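Local coordinates for transferrin binding protein B (Actinobacillus suis, PDB 3PQU) that probably binds host transferrin at the outer-membrane surface as a lipoprotein co-receptor, helping the bacterium acquire iron, at residues N52-G60 / K136-I144; T65-S73 / F178-Y186. All coordinates share one frame; numbering follows the deposited sequence.

Contact 1. Residues N52-G60 / K136-I144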
loop_
_atom_site.group_PDB
_atom_site.type_symbol
_atom_site.label_atom_id
_atom_site.label_comp_id
_atom_site.label_asym_id
_atom_site.label_seq_id
_atom_site.Cartn_x
_atom_site.Cartn_y
_atom_site.Cartn_z
ATOM N N ASN A 52 4.266 28.876 -18.411
ATOM C CA ASN A 52 3.793 30.216 -18.102
ATOM C C ASN A 52 4.113 31.086 -19.299
ATOM O O ASN A 52 5.289 31.346 -19.593
ATOM C CB ASN A 52 4.487 30.789 -16.857
ATOM C CG ASN A 52 3.933 32.154 -16.463
ATOM O OD1 ASN A 52 3.031 32.679 -17.131
ATOM N ND2 ASN A 52 4.467 32.739 -15.382
ATOM N N ARG A 53 3.073 31.557 -19.971
ATOM C CA ARG A 53 3.235 32.405 -21.151
ATOM C C ARG A 53 3.253 33.922 -20.881
ATOM O O ARG A 53 3.361 34.725 -21.819
ATOM C CB ARG A 53 2.161 32.018 -22.177
ATOM C CG ARG A 53 2.281 30.518 -22.551
ATOM C CD ARG A 53 1.002 29.948 -23.140
ATOM N NE ARG A 53 0.570 30.737 -24.284
ATOM C CZ ARG A 53 -0.547 30.521 -24.966
ATOM N NH1 ARG A 53 -1.356 29.522 -24.630
ATOM N NH2 ARG A 53 -0.853 31.312 -25.986
ATOM N N ALA A 54 3.167 34.312 -19.607
ATOM C CA ALA A 54 3.103 35.740 -19.239
ATOM C C ALA A 54 4.374 36.475 -19.660
ATOM O O ALA A 54 5.452 35.875 -19.758
ATOM C CB ALA A 54 2.860 35.904 -17.745
ATOM N N LEU A 55 4.248 37.774 -19.897
ATOM C CA LEU A 55 5.367 38.585 -20.368
ATOM C C LEU A 55 6.021 39.397 -19.243
ATOM O O LEU A 55 7.080 39.996 -19.449
ATOM C CB LEU A 55 4.892 39.535 -21.475
ATOM C CG LEU A 55 4.111 38.870 -22.614
ATOM C CD1 LEU A 55 3.653 39.910 -23.617
ATOM C CD2 LEU A 55 4.954 37.805 -23.295
ATOM N N PHE A 56 5.388 39.412 -18.071
ATOM C CA PHE A 56 5.875 40.199 -16.939
ATOM C C PHE A 56 6.008 39.324 -15.714
ATOM O O PHE A 56 5.319 38.307 -15.603
ATOM C CB PHE A 56 4.914 41.358 -16.640
ATOM C CG PHE A 56 4.762 42.315 -17.782
ATOM C CD1 PHE A 56 5.621 43.394 -17.917
ATOM C CD2 PHE A 56 3.771 42.127 -18.732
ATOM C CE1 PHE A 56 5.491 44.276 -18.977
ATOM C CE2 PHE A 56 3.637 43.006 -19.794
ATOM C CZ PHE A 56 4.498 44.081 -19.917
ATOM N N ASP A 57 6.898 39.712 -14.802
ATOM C CA ASP A 57 7.023 38.995 -13.538
ATOM C C ASP A 57 6.110 39.626 -12.486
ATOM O O ASP A 57 5.470 40.642 -12.748
ATOM C CB ASP A 57 8.483 38.919 -13.075
ATOM C CG ASP A 57 9.072 40.274 -12.704
ATOM O OD1 ASP A 57 8.319 41.257 -12.491
ATOM O OD2 ASP A 57 10.322 40.343 -12.620
ATOM N N LYS A 58 6.047 39.013 -11.311
ATOM C CA LYS A 58 5.129 39.448 -10.267
ATOM C C LYS A 58 5.372 40.910 -9.822
ATOM O O LYS A 58 4.451 41.584 -9.371
ATOM C CB LYS A 58 5.195 38.470 -9.081
ATOM C CG LYS A 58 4.177 38.731 -7.980
ATOM C CD LYS A 58 4.242 37.650 -6.909
ATOM C CE LYS A 58 3.190 37.878 -5.828
ATOM N NZ LYS A 58 3.229 36.812 -4.788
ATOM N N GLU A 59 6.596 41.412 -9.968
ATOM C CA GLU A 59 6.874 42.800 -9.589
ATOM C C GLU A 59 6.469 43.760 -10.693
ATOM O O GLU A 59 6.644 44.958 -10.563
ATOM C CB GLU A 59 8.363 43.029 -9.237
ATOM C CG GLU A 59 8.813 42.401 -7.926
ATOM C CD GLU A 59 10.091 43.022 -7.373
ATOM O OE1 GLU A 59 10.437 44.159 -7.771
ATOM O OE2 GLU A 59 10.748 42.373 -6.530
ATOM N N GLY A 60 5.947 43.235 -11.793
ATOM C CA GLY A 60 5.521 44.091 -12.888
ATOM C C GLY A 60 6.570 44.430 -13.942
ATOM O O GLY A 60 6.316 45.236 -14.839
ATOM N N LYS A 136 -2.972 38.107 -11.825
ATOM C CA LYS A 136 -2.470 39.474 -11.885
ATOM C C LYS A 136 -1.947 39.931 -10.522
ATOM O O LYS A 136 -2.359 39.413 -9.484
ATOM C CB LYS A 136 -3.563 40.412 -12.385
ATOM C CG LYS A 136 -3.999 40.146 -13.813
ATOM C CD LYS A 136 -5.318 40.838 -14.113
ATOM C CE LYS A 136 -5.568 40.931 -15.607
ATOM N NZ LYS A 136 -6.789 41.733 -15.914
ATOM N N ASN A 137 -1.027 40.890 -10.515
ATOM C CA ASN A 137 -0.480 41.354 -9.245
ATOM C C ASN A 137 -1.308 42.504 -8.652
ATOM O O ASN A 137 -2.390 42.819 -9.152
ATOM C CB ASN A 137 1.019 41.698 -9.360
ATOM C CG ASN A 137 1.290 42.936 -10.204
ATOM O OD1 ASN A 137 0.377 43.691 -10.566
ATOM N ND2 ASN A 137 2.564 43.159 -10.506
ATOM N N LYS A 138 -0.813 43.109 -7.577
ATOM C CA LYS A 138 -1.513 44.229 -6.954
ATOM C C LYS A 138 -1.806 45.309 -7.997
ATOM O O LYS A 138 -2.930 45.807 -8.101
ATOM C CB LYS A 138 -0.682 44.806 -5.806
ATOM C CG LYS A 138 0.629 45.450 -6.245
ATOM C CD LYS A 138 1.330 46.138 -5.087
ATOM C CE LYS A 138 1.591 45.162 -3.953
ATOM N NZ LYS A 138 2.592 45.691 -2.985
ATOM N N ASN A 139 -0.782 45.653 -8.774
ATOM C CA ASN A 139 -0.890 46.650 -9.833
ATOM C C ASN A 139 -1.758 46.155 -10.988
ATOM O O ASN A 139 -1.985 46.869 -11.965
ATOM C CB ASN A 139 0.512 47.012 -10.335
ATOM C CG ASN A 139 0.508 48.174 -11.311
ATOM O OD1 ASN A 139 0.049 48.049 -12.449
ATOM N ND2 ASN A 139 1.036 49.311 -10.875
ATOM N N GLY A 140 -2.238 44.921 -10.874
ATOM C CA GLY A 140 -3.102 44.342 -11.885
ATOM C C GLY A 140 -2.382 44.003 -13.178
ATOM O O GLY A 140 -2.955 44.101 -14.266
ATOM N N VAL A 141 -1.117 43.611 -13.068
ATOM C CA VAL A 141 -0.371 43.151 -14.235
ATOM C C VAL A 141 -0.319 41.620 -14.214
ATOM O O VAL A 141 -0.156 41.022 -13.143
ATOM C CB VAL A 141 1.037 43.823 -14.327
ATOM C CG1 VAL A 141 1.376 44.560 -13.039
ATOM C CG2 VAL A 141 2.113 42.825 -14.686
ATOM N N PRO A 142 -0.512 40.980 -15.384
ATOM C CA PRO A 142 -0.605 39.511 -15.487
ATOM C C PRO A 142 0.776 38.874 -15.503
ATOM O O PRO A 142 1.514 39.068 -16.477
ATOM C CB PRO A 142 -1.261 39.288 -16.861
ATOM C CG PRO A 142 -1.553 40.666 -17.424
ATOM C CD PRO A 142 -0.651 41.618 -16.698
ATOM N N TYR A 143 1.124 38.133 -14.457
ATOM C CA TYR A 143 2.445 37.504 -14.370
ATOM C C TYR A 143 2.354 35.978 -14.454
ATOM O O TYR A 143 3.364 35.252 -14.485
ATOM C CB TYR A 143 3.167 37.953 -13.096
ATOM C CG TYR A 143 2.510 37.523 -11.797
ATOM C CD1 TYR A 143 2.975 36.425 -11.109
ATOM C CD2 TYR A 143 1.444 38.231 -11.252
ATOM C CE1 TYR A 143 2.412 36.027 -9.923
ATOM C CE2 TYR A 143 0.863 37.831 -10.058
ATOM C CZ TYR A 143 1.358 36.733 -9.401
ATOM O OH TYR A 143 0.804 36.316 -8.219
ATOM N N ILE A 144 1.132 35.480 -14.494
ATOM C CA ILE A 144 0.912 34.067 -14.784
ATOM C C ILE A 144 -0.183 33.930 -15.843
ATOM O O ILE A 144 -1.280 34.489 -15.714
ATOM C CB ILE A 144 0.538 33.264 -13.523
ATOM C CG1 ILE A 144 1.683 33.286 -12.514
ATOM C CG2 ILE A 144 0.195 31.806 -13.877
ATOM C CD1 ILE A 144 1.496 32.304 -11.385
HETATM O O HOH W 1 1.842 39.061 -19.670
HETATM O O HOH W 2 3.512 46.268 -11.155
#
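Y143 has CG between its backbone N and carbonyl carbon (chi1 64°), which turns the ring toward K58, and K58, whose CG lies anti to the backbone N (chi1 -174°) on a fully extended chain, runs alongside it in the same direction. The lysine thus lies over one ring face: its CG sits 3.8 Å from the centroid of the Y143 ring, 14° off the normal, a CH-pi contact made by methylene rather than by the ammonium group. K58 CB lies against CD1 and CE1 of the ring, while CD and CE follow it out to OH. Two asparagine amides pin the ends of the contact. N52 ND2 gives a nearly straight bond to Y143 O (2.9 Å), the acceptor lying almost in the amide plane; N52 OD1 meanwhile takes the N-H of A54, an Asx turn, and also that of F145. N137 ND2 reaches K58 O at 2.7 Å, approaching from above that carbonyl's plane, which ties the 137-140 turn to the 57-60 turn. Between these bonds, A54 CB presses on the Y143 peptide, 3.3 Å from Y143 C, and F56 CB meets V141 CG2 at 3.7 Å, the two side chains crossing at about a right angle. F56 O receives the CA-H of Y143, and a water links L55 N to P142 O. Between the two segments of the N-lobe handle the direct hydrogen bonds thus come from asparagine side chains, beside a backbone bond of R53 with F145, and N52 is fixed in rotation because both ends of its amide are bonded.

Contact 2. Residues T65-S73 / F178-Y186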
loop_
_atom_site.group_PDB
_atom_site.type_symbol
_atom_site.label_atom_id
_atom_site.label_comp_id
_atom_site.label_asym_id
_atom_site.label_seq_id
_atom_site.Cartn_x
_atom_site.Cartn_y
_atom_site.Cartn_z
ATOM N N THR A 65 13.012 37.312 -21.115
ATOM C CA THR A 65 12.638 36.176 -21.939
ATOM C C THR A 65 11.464 35.462 -21.293
ATOM O O THR A 65 11.587 34.967 -20.172
ATOM C CB THR A 65 13.802 35.166 -22.023
ATOM O OG1 THR A 65 14.984 35.821 -22.502
ATOM C CG2 THR A 65 13.445 33.999 -22.938
ATOM N N PRO A 66 10.324 35.390 -21.988
ATOM C CA PRO A 66 9.220 34.587 -21.453
ATOM C C PRO A 66 9.720 33.181 -21.115
ATOM O O PRO A 66 10.669 32.729 -21.730
ATOM C CB PRO A 66 8.236 34.541 -22.620
ATOM C CG PRO A 66 8.505 35.793 -23.377
ATOM C CD PRO A 66 9.984 36.020 -23.274
ATOM N N ASP A 67 9.126 32.517 -20.134
ATOM C CA ASP A 67 9.605 31.205 -19.740
ATOM C C ASP A 67 9.718 30.288 -20.959
ATOM O O ASP A 67 8.850 30.297 -21.843
ATOM C CB ASP A 67 8.644 30.557 -18.734
ATOM C CG ASP A 67 8.638 31.261 -17.401
ATOM O OD1 ASP A 67 9.259 32.339 -17.297
ATOM O OD2 ASP A 67 8.007 30.741 -16.459
ATOM N N THR A 68 10.789 29.500 -21.009
ATOM C CA THR A 68 10.935 28.490 -22.058
ATOM C C THR A 68 10.674 27.079 -21.551
ATOM O O THR A 68 10.711 26.137 -22.338
ATOM C CB THR A 68 12.349 28.474 -22.634
ATOM O OG1 THR A 68 13.279 28.168 -21.576
ATOM C CG2 THR A 68 12.692 29.844 -23.254
ATOM N N THR A 69 10.445 26.924 -20.247
ATOM C CA THR A 69 10.257 25.601 -19.657
ATOM C C THR A 69 9.209 25.558 -18.548
ATOM O O THR A 69 8.869 26.574 -17.955
ATOM C CB THR A 69 11.551 25.120 -18.992
ATOM O OG1 THR A 69 11.816 25.947 -17.855
ATOM C CG2 THR A 69 12.733 25.191 -19.961
ATOM N N ASP A 70 8.739 24.353 -18.242
ATOM C CA ASP A 70 8.050 24.096 -16.984
ATOM C C ASP A 70 8.425 22.679 -16.566
ATOM O O ASP A 70 8.023 21.693 -17.198
ATOM C CB ASP A 70 6.525 24.254 -17.095
ATOM C CG ASP A 70 5.838 24.212 -15.730
ATOM O OD1 ASP A 70 4.826 23.492 -15.572
ATOM O OD2 ASP A 70 6.331 24.879 -14.795
ATOM N N GLU A 71 9.198 22.590 -15.493
ATOM C CA GLU A 71 9.922 21.370 -15.157
ATOM C C GLU A 71 9.100 20.382 -14.355
ATOM O O GLU A 71 8.159 20.752 -13.671
ATOM C CB GLU A 71 11.207 21.729 -14.381
ATOM C CG GLU A 71 12.157 22.573 -15.201
ATOM C CD GLU A 71 13.450 22.860 -14.451
ATOM O OE1 GLU A 71 14.364 23.464 -15.053
ATOM O OE2 GLU A 71 13.550 22.472 -13.261
ATOM N N LEU A 72 9.455 19.112 -14.465
ATOM C CA LEU A 72 8.962 18.120 -13.527
ATOM C C LEU A 72 10.014 18.017 -12.420
ATOM O O LEU A 72 11.201 18.110 -12.682
ATOM C CB LEU A 72 8.800 16.774 -14.226
ATOM C CG LEU A 72 7.618 16.604 -15.182
ATOM C CD1 LEU A 72 7.760 15.319 -16.023
ATOM C CD2 LEU A 72 6.314 16.591 -14.387
ATOM N N SER A 73 9.595 17.829 -11.178
ATOM C CA SER A 73 10.567 17.574 -10.135
ATOM C C SER A 73 9.984 16.625 -9.122
ATOM O O SER A 73 8.762 16.403 -9.072
ATOM C CB SER A 73 10.975 18.871 -9.436
ATOM O OG SER A 73 9.835 19.440 -8.828
ATOM N N PHE A 178 1.271 8.791 -18.961
ATOM C CA PHE A 178 2.442 9.626 -18.710
ATOM C C PHE A 178 2.207 11.108 -18.968
ATOM O O PHE A 178 1.290 11.482 -19.688
ATOM C CB PHE A 178 3.599 9.153 -19.610
ATOM C CG PHE A 178 3.304 9.282 -21.105
ATOM C CD1 PHE A 178 3.563 10.477 -21.777
ATOM C CD2 PHE A 178 2.747 8.224 -21.816
ATOM C CE1 PHE A 178 3.276 10.637 -23.148
ATOM C CE2 PHE A 178 2.480 8.356 -23.201
ATOM C CZ PHE A 178 2.742 9.577 -23.864
ATOM N N THR A 179 3.068 11.939 -18.384
ATOM C CA THR A 179 3.227 13.321 -18.793
ATOM C C THR A 179 4.728 13.595 -18.887
ATOM O O THR A 179 5.506 13.083 -18.076
ATOM C CB THR A 179 2.589 14.338 -17.805
ATOM O OG1 THR A 179 2.815 15.667 -18.290
ATOM C CG2 THR A 179 3.206 14.240 -16.392
ATOM N N SER A 180 5.123 14.380 -19.891
ATOM C CA SER A 180 6.480 14.892 -20.011
ATOM C C SER A 180 6.600 16.165 -19.194
ATOM O O SER A 180 5.644 16.585 -18.536
ATOM C CB SER A 180 6.822 15.213 -21.476
ATOM O OG SER A 180 6.085 16.342 -21.967
ATOM N N ASP A 181 7.783 16.784 -19.231
ATOM C CA ASP A 181 7.905 18.164 -18.804
ATOM C C ASP A 181 7.717 19.059 -20.027
ATOM O O ASP A 181 7.418 18.574 -21.114
ATOM C CB ASP A 181 9.269 18.441 -18.133
ATOM C CG ASP A 181 10.453 18.232 -19.079
ATOM O OD1 ASP A 181 11.574 18.694 -18.749
ATOM O OD2 ASP A 181 10.257 17.590 -20.136
ATOM N N VAL A 182 7.915 20.362 -19.861
ATOM C CA VAL A 182 7.705 21.289 -20.962
ATOM C C VAL A 182 8.998 22.014 -21.330
ATOM O O VAL A 182 9.718 22.466 -20.450
ATOM C CB VAL A 182 6.596 22.305 -20.605
ATOM C CG1 VAL A 182 6.710 23.576 -21.465
ATOM C CG2 VAL A 182 5.197 21.655 -20.751
ATOM N N LYS A 183 9.301 22.085 -22.627
ATOM C CA LYS A 183 10.406 22.907 -23.150
ATOM C C LYS A 183 10.019 23.417 -24.529
ATOM O O LYS A 183 9.651 22.630 -25.398
ATOM C CB LYS A 183 11.686 22.066 -23.342
ATOM C CG LYS A 183 12.421 21.720 -22.084
ATOM C CD LYS A 183 13.543 20.747 -22.370
ATOM C CE LYS A 183 14.203 20.259 -21.085
ATOM N NZ LYS A 183 15.461 19.475 -21.357
ATOM N N THR A 184 10.141 24.712 -24.762
ATOM C CA THR A 184 9.805 25.245 -26.077
ATOM C C THR A 184 10.735 24.667 -27.162
ATOM O O THR A 184 10.403 24.674 -28.346
ATOM C CB THR A 184 9.865 26.787 -26.100
ATOM O OG1 THR A 184 11.142 27.211 -25.614
ATOM C CG2 THR A 184 8.765 27.388 -25.228
ATOM N N SER A 185 11.897 24.161 -26.761
ATOM C CA SER A 185 12.811 23.553 -27.727
ATOM C C SER A 185 12.368 22.155 -28.204
ATOM O O SER A 185 12.898 21.646 -29.190
ATOM C CB SER A 185 14.236 23.475 -27.160
ATOM O OG SER A 185 14.252 22.738 -25.949
ATOM N N TYR A 186 11.419 21.527 -27.511
ATOM C CA TYR A 186 10.961 20.198 -27.915
ATOM C C TYR A 186 10.376 20.211 -29.312
ATOM O O TYR A 186 9.552 21.067 -29.643
ATOM C CB TYR A 186 9.912 19.652 -26.945
ATOM C CG TYR A 186 10.483 19.035 -25.687
ATOM C CD1 TYR A 186 11.695 18.351 -25.700
ATOM C CD2 TYR A 186 9.783 19.102 -24.494
ATOM C CE1 TYR A 186 12.190 17.752 -24.543
ATOM C CE2 TYR A 186 10.282 18.526 -23.334
ATOM C CZ TYR A 186 11.466 17.869 -23.362
ATOM O OH TYR A 186 11.908 17.325 -22.191
HETATM O O HOH W 3 13.374 25.352 -24.150
HETATM O O HOH W 4 11.864 18.449 -15.939
#
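T68 O accepts the backbone N-H of T184 at 2.9 Å, the first of three backbone bonds that pair the short strand 69-70 with the end of strand 170-183. D70 and V182 form the antiparallel hydrogen-bonded pair: D70 N donates to V182 O, and V182 N returns a bond to D70 O (3.0 Å). T69 and K183 are the neighbouring non-hydrogen-bonded pair, where T69 CG2 touches K183 CG at 4.1 Å. On the other face, D70 CB packs on V182 CB, and the aspartate's OD1 is engaged by the backbone N of R50. Past the strand, a water accepts from L72 N and lies 2.8 Å from D181 OD1, one of several acceptors competing for its protons. D181 OD2 takes the Y186 hydroxyl proton on its syn lone pair, at 2.6 Å from Y186 OH. L72 crosses this residue: its CG lies 3.8 Å from D181 CB, and its CD1 rests 3.5 Å from S180 C. S180 OG donates to D181 O and accepts from the backbone N of A202. Paired peptides thus fasten a handle segment to the N-lobe barrel beside the buried D181, where the Y186 hydroxyl, and perhaps the water, would probably stabilise a negative charge.

Contact 1 is a surface contact within the N-lobe handle, whereas contact 2 is partly buried and joins a handle segment to the N-lobe barrel, adding the short strand 69-70 to the barrel's antiparallel sheet. Their chemistry follows: asparagine side chains and a lysine lying on a tyrosine ring in contact 1, regular backbone pairing with a bonded carboxylate in contact 2. Both draw on the chain that follows strand 43-47, and their centres are about 19 Å apart. They touch directly: N52 CB lies 3.5 Å from D67 OD2, and L55 packs against P66. Residues 52-73 are one run of chain, so the same segment that makes the handle contact goes on to pair with the barrel strand.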